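Local coordinates for transaminase (Arthrobacter sp., PDB 5G2P), which catalyses S-selective transfer of amino groups between amines and carbonyl compounds, using pyridoxal-5'-phosphate as cofactor, as an omega-transaminase of the class-III aminotransferase family, at residues R144-H149 and T159-F164; Q240-T245 and G435-T440. All blocks are in the same frame, centred on the assembly; numbering follows the deposited sequence.

Contact 1: residues R144-H149 and T159-F164; sequences REHDYH and TRLRSF. With PLP (pyridoxal-5'-phosphate), chain H.
H149 and T159 illustrate how a loop that contributes to a cofactor pocket can be pinned by the chain returning to it: the backbone N of H149 donates to T159 OG1 at 2.9 Å in a nearly straight bond (166°). Further along, R160 N reaches D147 O, also at 2.9 Å, and H146 N makes a weak bond to R160 O, so backbone and hydroxyl together close the tight part of the contact. L161 crosses H146 at about a right angle, CD2 3.8 Å from H146 CD2 and CG against H146 O. The T159 methyl CG2 sits 3.6 Å from Y148 CD1, the side chains running side by side. With CG anti to its backbone N (chi1 -177°), the Y148 ring extends beside pyridoxal-5'-phosphate, whose C3 lies at its edge. D147 OD2 accepts from R144 NE and H149 NE2 on opposite faces of the carboxylate, an arrangement likely to fix the imidazole, whose ND1 bonds D269.

The packing is looser toward F164, whose CB is 3.9 Å from Y148 CE1. Here a water bridges Y148 OH and F164 O, donating to both, and V328 of the third subunit packs on both residues. The R160 guanidinium leads away to N225 and Y226 of the second subunit. The contact joins the loop after strand 140-144 to the loop leaving helix 153-157, with H149 against strand 231-236 and R160 against strand 189-192.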
loop_
_atom_site.group_PDB
_atom_site.type_symbol
_atom_site.label_atom_id
_atom_site.label_comp_id
_atom_site.label_asym_id
_atom_site.label_seq_id
_atom_site.Cartn_x
_atom_site.Cartn_y
_atom_site.Cartn_z
ATOM N N ARG B 144 9.803 0.655 16.097
ATOM C CA ARG B 144 10.881 -0.300 16.357
ATOM C C ARG B 144 10.352 -1.725 16.496
ATOM O O ARG B 144 9.201 -1.947 16.910
ATOM C CB ARG B 144 11.672 0.079 17.641
ATOM C CG ARG B 144 12.390 1.448 17.609
ATOM C CD ARG B 144 11.524 2.635 18.090
ATOM N NE ARG B 144 10.760 2.293 19.283
ATOM C CZ ARG B 144 11.267 2.213 20.520
ATOM N NH1 ARG B 144 12.561 2.489 20.743
ATOM N NH2 ARG B 144 10.486 1.852 21.538
ATOM N N GLU B 145 11.205 -2.673 16.112
ATOM C CA GLU B 145 11.149 -4.069 16.529
ATOM C C GLU B 145 10.597 -4.222 17.965
ATOM O O GLU B 145 11.140 -3.653 18.924
ATOM C CB GLU B 145 12.602 -4.571 16.449
ATOM C CG GLU B 145 12.826 -6.050 16.545
ATOM C CD GLU B 145 14.315 -6.393 16.562
ATOM O OE1 GLU B 145 15.211 -5.487 16.499
ATOM O OE2 GLU B 145 14.575 -7.600 16.620
ATOM N N HIS B 146 9.511 -4.989 18.086
ATOM C CA HIS B 146 8.823 -5.318 19.351
ATOM C C HIS B 146 8.019 -4.227 20.002
ATOM O O HIS B 146 7.452 -4.469 21.076
ATOM C CB HIS B 146 9.738 -5.981 20.391
ATOM C CG HIS B 146 10.484 -7.134 19.843
ATOM N ND1 HIS B 146 11.836 -7.311 20.051
ATOM C CD2 HIS B 146 10.086 -8.132 19.021
ATOM C CE1 HIS B 146 12.229 -8.391 19.400
ATOM N NE2 HIS B 146 11.189 -8.907 18.770
ATOM N N ASP B 147 7.918 -3.055 19.362
ATOM C CA ASP B 147 6.964 -2.022 19.826
ATOM C C ASP B 147 5.511 -2.521 19.794
ATOM O O ASP B 147 5.113 -3.273 18.886
ATOM C CB ASP B 147 7.081 -0.737 18.987
ATOM C CG ASP B 147 8.139 0.225 19.531
ATOM O OD1 ASP B 147 8.987 -0.220 20.351
ATOM O OD2 ASP B 147 8.128 1.427 19.144
ATOM N N TYR B 148 4.728 -2.086 20.781
ATOM C CA TYR B 148 3.277 -2.294 20.748
ATOM C C TYR B 148 2.635 -0.914 20.864
ATOM O O TYR B 148 2.812 -0.236 21.884
ATOM C CB TYR B 148 2.785 -3.192 21.905
ATOM C CG TYR B 148 1.302 -3.434 21.771
ATOM C CD1 TYR B 148 0.825 -4.305 20.794
ATOM C CD2 TYR B 148 0.373 -2.705 22.531
ATOM C CE1 TYR B 148 -0.526 -4.502 20.607
ATOM C CE2 TYR B 148 -0.991 -2.889 22.340
ATOM C CZ TYR B 148 -1.431 -3.781 21.372
ATOM O OH TYR B 148 -2.770 -3.986 21.149
ATOM N N HIS B 149 1.910 -0.490 19.840
ATOM C CA HIS B 149 1.265 0.828 19.894
ATOM C C HIS B 149 -0.262 0.776 19.752
ATOM O O HIS B 149 -0.911 1.812 19.515
ATOM C CB HIS B 149 1.876 1.774 18.857
ATOM C CG HIS B 149 3.334 2.052 19.097
ATOM N ND1 HIS B 149 3.777 2.779 20.177
ATOM C CD2 HIS B 149 4.446 1.696 18.405
ATOM C CE1 HIS B 149 5.097 2.863 20.149
ATOM N NE2 HIS B 149 5.529 2.224 19.078
ATOM N N THR B 159 2.954 -1.362 15.210
ATOM C CA THR B 159 3.149 -2.445 16.187
ATOM C C THR B 159 3.954 -3.544 15.502
ATOM O O THR B 159 3.551 -4.029 14.434
ATOM C CB THR B 159 1.779 -2.990 16.618
ATOM O OG1 THR B 159 1.156 -2.014 17.443
ATOM C CG2 THR B 159 1.916 -4.319 17.404
ATOM N N ARG B 160 5.091 -3.919 16.098
ATOM C CA ARG B 160 5.967 -4.905 15.495
ATOM C C ARG B 160 6.151 -6.113 16.432
ATOM O O ARG B 160 7.255 -6.473 16.772
ATOM C CB ARG B 160 7.304 -4.261 15.057
ATOM C CG ARG B 160 7.221 -3.214 13.932
ATOM C CD ARG B 160 6.708 -3.760 12.599
ATOM N NE ARG B 160 6.888 -5.205 12.556
ATOM C CZ ARG B 160 6.014 -6.071 12.056
ATOM N NH1 ARG B 160 4.870 -5.640 11.509
ATOM N NH2 ARG B 160 6.284 -7.381 12.124
ATOM N N LEU B 161 5.036 -6.688 16.888
ATOM C CA LEU B 161 5.044 -7.973 17.622
ATOM C C LEU B 161 4.060 -8.849 16.895
ATOM O O LEU B 161 2.860 -8.567 16.914
ATOM C CB LEU B 161 4.541 -7.820 19.071
ATOM C CG LEU B 161 5.437 -7.251 20.154
ATOM C CD1 LEU B 161 4.601 -6.957 21.401
ATOM C CD2 LEU B 161 6.587 -8.207 20.475
ATOM N N ARG B 162 4.551 -9.891 16.233
ATOM C CA ARG B 162 3.682 -10.753 15.416
ATOM C C ARG B 162 2.714 -11.591 16.266
ATOM O O ARG B 162 1.790 -12.211 15.716
ATOM C CB ARG B 162 4.535 -11.665 14.503
ATOM C CG ARG B 162 5.445 -12.652 15.257
ATOM C CD ARG B 162 6.487 -13.257 14.309
ATOM N NE ARG B 162 5.918 -14.266 13.403
ATOM C CZ ARG B 162 5.917 -15.579 13.646
ATOM N NH1 ARG B 162 6.447 -16.090 14.766
ATOM N NH2 ARG B 162 5.380 -16.388 12.766
ATOM N N SER B 163 2.914 -11.615 17.592
ATOM C CA SER B 163 1.993 -12.295 18.531
ATOM C C SER B 163 0.828 -11.406 18.968
ATOM O O SER B 163 -0.031 -11.844 19.735
ATOM C CB SER B 163 2.733 -12.749 19.804
ATOM O OG SER B 163 3.506 -11.676 20.362
ATOM N N PHE B 164 0.815 -10.148 18.528
ATOM C CA PHE B 164 -0.219 -9.214 19.015
ATOM C C PHE B 164 -0.808 -8.369 17.878
ATOM O O PHE B 164 -1.252 -7.257 18.108
ATOM C CB PHE B 164 0.318 -8.311 20.162
ATOM C CG PHE B 164 0.308 -8.978 21.511
ATOM C CD1 PHE B 164 -0.829 -8.934 22.323
ATOM C CD2 PHE B 164 1.432 -9.695 21.958
ATOM C CE1 PHE B 164 -0.836 -9.581 23.560
ATOM C CE2 PHE B 164 1.423 -10.348 23.201
ATOM C CZ PHE B 164 0.287 -10.294 23.999
HETATM N N1 PLP H . 0.301 1.952 23.301
HETATM C C2 PLP H . 0.908 1.321 24.347
HETATM C C2A PLP H . 2.347 1.588 24.706
HETATM C C3 PLP H . 0.147 0.327 25.123
HETATM O O3 PLP H . 0.665 -0.336 26.203
HETATM C C4 PLP H . -1.266 0.084 24.771
HETATM C C4A PLP H . -1.980 -0.877 25.722
HETATM C C5 PLP H . -1.808 0.829 23.582
HETATM C C6 PLP H . -0.977 1.723 22.904
HETATM C C5A PLP H . -3.211 0.664 23.077
HETATM O O4P PLP H . -4.161 1.176 24.003
HETATM P P PLP H . -5.635 0.512 24.027
HETATM O O1P PLP H . -6.323 1.300 25.093
HETATM O O2P PLP H . -6.280 0.679 22.667
HETATM O O3P PLP H . -5.485 -0.968 24.406
HETATM O O HOH W 1 -3.742 -6.523 19.884
#

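Contact 2: residues Q240-T245 and G435-T440; sequences QGVGST and GAMPNT
M437 meets the turn at V242 and G243 with its CG, which lies 3.4 Å from V242 O and 3.6 Å from G243 O. The chain bends at chi2 (-62°) and chi3, bringing the terminal CE back to 3.5 Å from V242 O and against V242 CG1; the two side chains cross at about a right angle. A436 CB touches the same V242 methyl at 4.1 Å. An alanine in place of M437 would probably leave a gap beside V242 O, where CG and CE now sit, and V242 CG1 with less apolar cover. At the other end T440 CG2 packs 3.7 Å from S244 CB.

Across the polar middle, a water supplies what direct bonds do not: it donates to S244 OG and to T440 O, and accepts from M437 N at 2.9 Å.

In the next shell, a type I beta turn from G241 to S244 presents these carbonyls and the serine, and T245 OG1 ties back to Q240 OE1 at 2.7 Å. R442 bonds the carbonyls of Q240 and G241, R406 those of G243 and S244, and D391 holds the T440 hydroxyl. The contact therefore joins the loop between strand 231-236 and helix 251-262 to the connection from strand 431-432 into strand 440-443, which lies in the small antiparallel sheet with 387-392.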
loop_
_atom_site.group_PDB
_atom_site.type_symbol
_atom_site.label_atom_id
_atom_site.label_comp_id
_atom_site.label_asym_id
_atom_site.label_seq_id
_atom_site.Cartn_x
_atom_site.Cartn_y
_atom_site.Cartn_z
ATOM N N GLN B 240 9.535 -0.623 26.477
ATOM C CA GLN B 240 8.577 -1.446 25.718
ATOM C C GLN B 240 7.651 -2.207 26.679
ATOM O O GLN B 240 8.121 -2.933 27.579
ATOM C CB GLN B 240 9.323 -2.375 24.787
ATOM C CG GLN B 240 9.871 -1.686 23.552
ATOM C CD GLN B 240 10.586 -2.642 22.628
ATOM O OE1 GLN B 240 11.289 -3.538 23.092
ATOM N NE2 GLN B 240 10.435 -2.454 21.315
ATOM N N GLY B 241 6.343 -2.010 26.508
ATOM C CA GLY B 241 5.363 -2.506 27.487
ATOM C C GLY B 241 5.022 -3.989 27.294
ATOM O O GLY B 241 5.539 -4.870 28.032
ATOM N N VAL B 242 4.155 -4.265 26.311
ATOM C CA VAL B 242 3.827 -5.642 25.950
ATOM C C VAL B 242 5.110 -6.399 25.584
ATOM O O VAL B 242 5.300 -7.562 25.998
ATOM C CB VAL B 242 2.810 -5.708 24.801
ATOM C CG1 VAL B 242 2.582 -7.171 24.392
ATOM C CG2 VAL B 242 1.481 -5.032 25.215
ATOM N N GLY B 243 5.987 -5.731 24.840
ATOM C CA GLY B 243 7.236 -6.343 24.350
ATOM C C GLY B 243 8.282 -6.545 25.450
ATOM O O GLY B 243 9.274 -7.234 25.231
ATOM N N SER B 244 8.082 -5.900 26.601
ATOM C CA SER B 244 8.772 -6.223 27.853
ATOM C C SER B 244 10.304 -6.038 27.821
ATOM O O SER B 244 11.066 -6.989 28.024
ATOM C CB SER B 244 8.380 -7.645 28.304
ATOM O OG SER B 244 6.962 -7.777 28.349
ATOM N N THR B 245 10.741 -4.810 27.565
ATOM C CA THR B 245 12.159 -4.485 27.691
ATOM C C THR B 245 12.341 -3.157 28.427
ATOM O O THR B 245 11.388 -2.369 28.599
ATOM C CB THR B 245 12.853 -4.357 26.319
ATOM O OG1 THR B 245 12.342 -3.205 25.610
ATOM C CG2 THR B 245 12.692 -5.622 25.473
ATOM N N GLY B 435 3.676 -12.648 32.635
ATOM C CA GLY B 435 4.113 -11.760 31.566
ATOM C C GLY B 435 3.437 -12.119 30.258
ATOM O O GLY B 435 2.866 -13.206 30.125
ATOM N N ALA B 436 3.485 -11.188 29.308
ATOM C CA ALA B 436 2.978 -11.413 27.945
ATOM C C ALA B 436 3.993 -12.175 27.069
ATOM O O ALA B 436 3.599 -12.964 26.202
ATOM C CB ALA B 436 2.642 -10.078 27.297
ATOM N N MET B 437 5.284 -11.892 27.254
ATOM C CA MET B 437 6.364 -12.528 26.481
ATOM C C MET B 437 6.769 -13.845 27.161
ATOM O O MET B 437 6.577 -13.967 28.364
ATOM C CB MET B 437 7.581 -11.585 26.382
ATOM C CG MET B 437 7.327 -10.264 25.632
ATOM S SD MET B 437 6.870 -10.562 23.902
ATOM C CE MET B 437 5.084 -10.423 23.963
ATOM N N PRO B 438 7.281 -14.836 26.393
ATOM C CA PRO B 438 7.534 -16.177 26.959
ATOM C C PRO B 438 8.665 -16.294 27.984
ATOM O O PRO B 438 8.558 -17.113 28.904
ATOM C CB PRO B 438 7.821 -17.049 25.709
ATOM C CG PRO B 438 8.262 -16.065 24.653
ATOM C CD PRO B 438 7.394 -14.854 24.912
ATOM N N ASN B 439 9.726 -15.495 27.832
ATOM C CA ASN B 439 10.879 -15.526 28.732
ATOM C C ASN B 439 10.988 -14.337 29.677
ATOM O O ASN B 439 12.005 -14.170 30.353
ATOM C CB ASN B 439 12.173 -15.625 27.907
ATOM C CG ASN B 439 12.134 -16.763 26.895
ATOM O OD1 ASN B 439 11.898 -17.938 27.251
ATOM N ND2 ASN B 439 12.342 -16.429 25.627
ATOM N N THR B 440 9.954 -13.498 29.723
ATOM C CA THR B 440 10.082 -12.200 30.394
ATOM C C THR B 440 8.847 -11.850 31.211
ATOM O O THR B 440 7.758 -11.710 30.656
ATOM C CB THR B 440 10.375 -11.075 29.382
ATOM O OG1 THR B 440 11.392 -11.518 28.475
ATOM C CG2 THR B 440 10.832 -9.758 30.112
HETATM O O HOH W 2 6.014 -10.055 29.343
#

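In the fold
Contact 1 closes before contact 2 opens along the chain, yet their centres lie only 11 Å apart. Segments 144-149 and 240-245 follow strands 140-144 and 231-236, neighbours in the seven-stranded mixed sheet; 159-164 follows helix 153-157; and 435-440, far later in sequence, enters the small antiparallel sheet. Q240 links the two contacts, its NE2 placed for probable hydrogen bonds to E145 O and D147 OD1, while F164 CE2 packs on V242 CG1 at 3.6 Å. E237, a residue of the cofactor pocket, bonds backbone N atoms of both Y148 and G241. The pocket loop is thereby connected, through 240-245, to the C-terminal part of the chain.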